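Local structure of small S protein (2WVQ) at residues C28-Q33 against I51-L56. The protein forms the [het-s] prion and, with its incompatible het-S counterpart, triggers the lethal reaction that blocks viable heterokaryons after vegetative cell fusion. The protein carries 2 engineered substitutions. Sequence-based numbering, arbitrary orientation. Where two conformers were deposited one is given.
Sequences CFEYVQ and IAKARL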
loop_
_atom_site.group_PDB
_atom_site.type_symbol
_atom_site.label_atom_id
_atom_site.label_comp_id
_atom_site.label_asym_id
_atom_site.label_seq_id
_atom_site.Cartn_x
_atom_site.Cartn_y
_atom_site.Cartn_z
ATOM N N CYS A 28 -10.224 9.434 8.593
ATOM C CA CYS A 28 -8.942 8.690 8.829
ATOM C C CYS A 28 -7.782 9.601 9.121
ATOM O O CYS A 28 -6.986 9.294 9.988
ATOM C CB CYS A 28 -8.541 7.803 7.656
ATOM S SG CYS A 28 -9.391 6.180 7.532
ATOM N N PHE A 29 -7.681 10.688 8.364
ATOM C CA PHE A 29 -6.697 11.744 8.579
ATOM C C PHE A 29 -6.637 12.370 9.999
ATOM O O PHE A 29 -5.585 12.829 10.415
ATOM C CB PHE A 29 -6.859 12.873 7.536
ATOM C CG PHE A 29 -6.392 12.515 6.113
ATOM C CD1 PHE A 29 -7.314 12.037 5.133
ATOM C CD2 PHE A 29 -5.080 12.719 5.743
ATOM C CE1 PHE A 29 -6.901 11.722 3.829
ATOM C CE2 PHE A 29 -4.653 12.436 4.414
ATOM C CZ PHE A 29 -5.582 11.926 3.454
ATOM N N GLU A 30 -7.746 12.372 10.721
ATOM C CA GLU A 30 -7.816 13.000 12.036
ATOM C C GLU A 30 -7.094 12.208 13.132
ATOM O O GLU A 30 -6.647 12.772 14.115
ATOM C CB GLU A 30 -9.279 13.223 12.411
ATOM C CG GLU A 30 -9.852 14.436 11.690
ATOM C CD GLU A 30 -11.346 14.389 11.463
ATOM O OE1 GLU A 30 -11.793 15.063 10.512
ATOM O OE2 GLU A 30 -12.069 13.716 12.233
ATOM N N TYR A 31 -7.007 10.903 12.967
ATOM C CA TYR A 31 -6.382 10.056 13.991
ATOM C C TYR A 31 -4.844 10.007 13.864
ATOM O O TYR A 31 -4.180 9.345 14.689
ATOM C CB TYR A 31 -7.016 8.659 13.969
ATOM C CG TYR A 31 -8.522 8.719 14.092
ATOM C CD1 TYR A 31 -9.345 8.602 12.960
ATOM C CD2 TYR A 31 -9.135 8.941 15.341
ATOM C CE1 TYR A 31 -10.746 8.682 13.073
ATOM C CE2 TYR A 31 -10.541 9.028 15.455
ATOM C CZ TYR A 31 -11.335 8.891 14.317
ATOM O OH TYR A 31 -12.715 8.952 14.431
ATOM N N VAL A 32 -4.277 10.685 12.854
ATOM C CA VAL A 32 -2.832 10.545 12.594
ATOM C C VAL A 32 -1.862 11.591 13.172
ATOM O O VAL A 32 -1.970 12.800 12.959
ATOM C CB VAL A 32 -2.431 9.946 11.170
ATOM C CG1 VAL A 32 -3.535 10.022 10.116
ATOM C CG2 VAL A 32 -1.031 10.408 10.676
ATOM N N GLN A 33 -0.932 11.049 13.961
ATOM C CA GLN A 33 0.138 11.790 14.601
ATOM C C GLN A 33 1.450 11.577 13.829
ATOM O O GLN A 33 1.596 10.608 13.074
ATOM C CB GLN A 33 0.329 11.269 16.021
ATOM C CG GLN A 33 -0.813 11.483 16.995
ATOM C CD GLN A 33 -0.694 10.560 18.199
ATOM O OE1 GLN A 33 -1.415 10.692 19.172
ATOM N NE2 GLN A 33 0.239 9.618 18.129
ATOM N N ILE A 51 -3.335 18.958 3.276
ATOM C CA ILE A 51 -3.632 19.234 1.870
ATOM C C ILE A 51 -4.222 18.041 1.131
ATOM O O ILE A 51 -5.171 18.229 0.349
ATOM C CB ILE A 51 -2.436 19.856 1.121
ATOM C CG1 ILE A 51 -2.199 21.280 1.622
ATOM C CG2 ILE A 51 -2.655 19.877 -0.392
ATOM C CD1 ILE A 51 -0.808 21.764 1.306
ATOM N N ALA A 52 -3.694 16.836 1.365
ATOM C CA ALA A 52 -4.277 15.612 0.780
ATOM C C ALA A 52 -5.706 15.409 1.279
ATOM O O ALA A 52 -6.613 15.000 0.501
ATOM C CB ALA A 52 -3.420 14.368 1.079
ATOM N N LYS A 53 -5.913 15.681 2.566
ATOM C CA LYS A 53 -7.246 15.611 3.160
ATOM C C LYS A 53 -8.159 16.691 2.542
ATOM O O LYS A 53 -9.324 16.435 2.271
ATOM C CB LYS A 53 -7.170 15.769 4.675
ATOM C CG LYS A 53 -8.504 15.704 5.392
ATOM C CD LYS A 53 -8.387 16.172 6.866
ATOM C CE LYS A 53 -9.448 15.442 7.707
ATOM N NZ LYS A 53 -9.561 15.996 9.067
ATOM N N ALA A 54 -7.620 17.888 2.322
ATOM C CA ALA A 54 -8.422 18.996 1.732
ATOM C C ALA A 54 -8.828 18.652 0.293
ATOM O O ALA A 54 -9.930 18.983 -0.165
ATOM C CB ALA A 54 -7.620 20.332 1.756
ATOM N N ARG A 55 -7.934 17.980 -0.417
ATOM C CA ARG A 55 -8.173 17.695 -1.815
ATOM C C ARG A 55 -9.190 16.564 -2.006
ATOM O O ARG A 55 -10.043 16.613 -2.943
ATOM C CB ARG A 55 -6.876 17.418 -2.542
ATOM C CG ARG A 55 -7.069 17.421 -4.049
ATOM C CD ARG A 55 -6.026 16.619 -4.724
ATOM N NE ARG A 55 -6.383 16.233 -6.083
ATOM C CZ ARG A 55 -5.679 15.365 -6.801
ATOM N NH1 ARG A 55 -4.583 14.797 -6.280
ATOM N NH2 ARG A 55 -6.068 15.044 -8.023
ATOM N N LEU A 56 -9.112 15.569 -1.115
ATOM C CA LEU A 56 -10.079 14.476 -1.042
ATOM C C LEU A 56 -11.468 15.058 -0.678
ATOM O O LEU A 56 -12.493 14.777 -1.346
ATOM C CB LEU A 56 -9.642 13.407 -0.005
ATOM C CG LEU A 56 -10.566 12.196 0.299
ATOM C CD1 LEU A 56 -10.820 11.329 -0.893
ATOM C CD2 LEU A 56 -10.094 11.302 1.491
HETATM O O HOH W 1 -6.785 15.904 10.098
#
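Lys53, on helix 42-62, leaves its backbone with CG anti to the backbone N (chi1 -180°) and stays extended to the amine, so its chain runs antiparallel to the side chain of Phe29 coming the other way. Lys53 CB lies over one face of the Phe29 ring, 3.7 Å from the centroid and 15° off the ring normal, which meets the geometry of a CH-pi contact. Its position is not quite central: Lys53 CB is closest to Phe29 CG, at 3.6 Å, on the rim nearest the Phe29 backbone. CG continues past that rim, touching Phe29 CG and CD1. Lys53 CD and CE then lie alongside Phe29 CB, each 3.7 Å from it, and this places NZ beyond the ring, beside the backbone that follows helix 18-28. There the ammonium group makes a salt bridge to Glu30, with Lys53 NZ 2.8 Å from Glu30 OE1 and directed at the anti lone pair of that oxygen; the two side chains cross at about a right angle. A water accepts a second hydrogen bond from Lys53 NZ at 3.0 Å and donates a weak one to Phe29 O.

In the mainly helical globular HeLo domain of this prion protein, the pairing joins the turn between helix 18-28 and strand 32-34 to the middle of helix 42-62, close to the centre of the chain. The far part of the Phe29 ring also meets that helix: Leu56 CD2 lies at its edge, 4.0 Å from Phe29 CE1, while Ala52 CB approaches obliquely, 4.0 Å from Phe29 CZ. Val167 of helix 157-176 touches both Phe29 and Ala52, and Phe95 packs edge-to-face with the Phe29 ring.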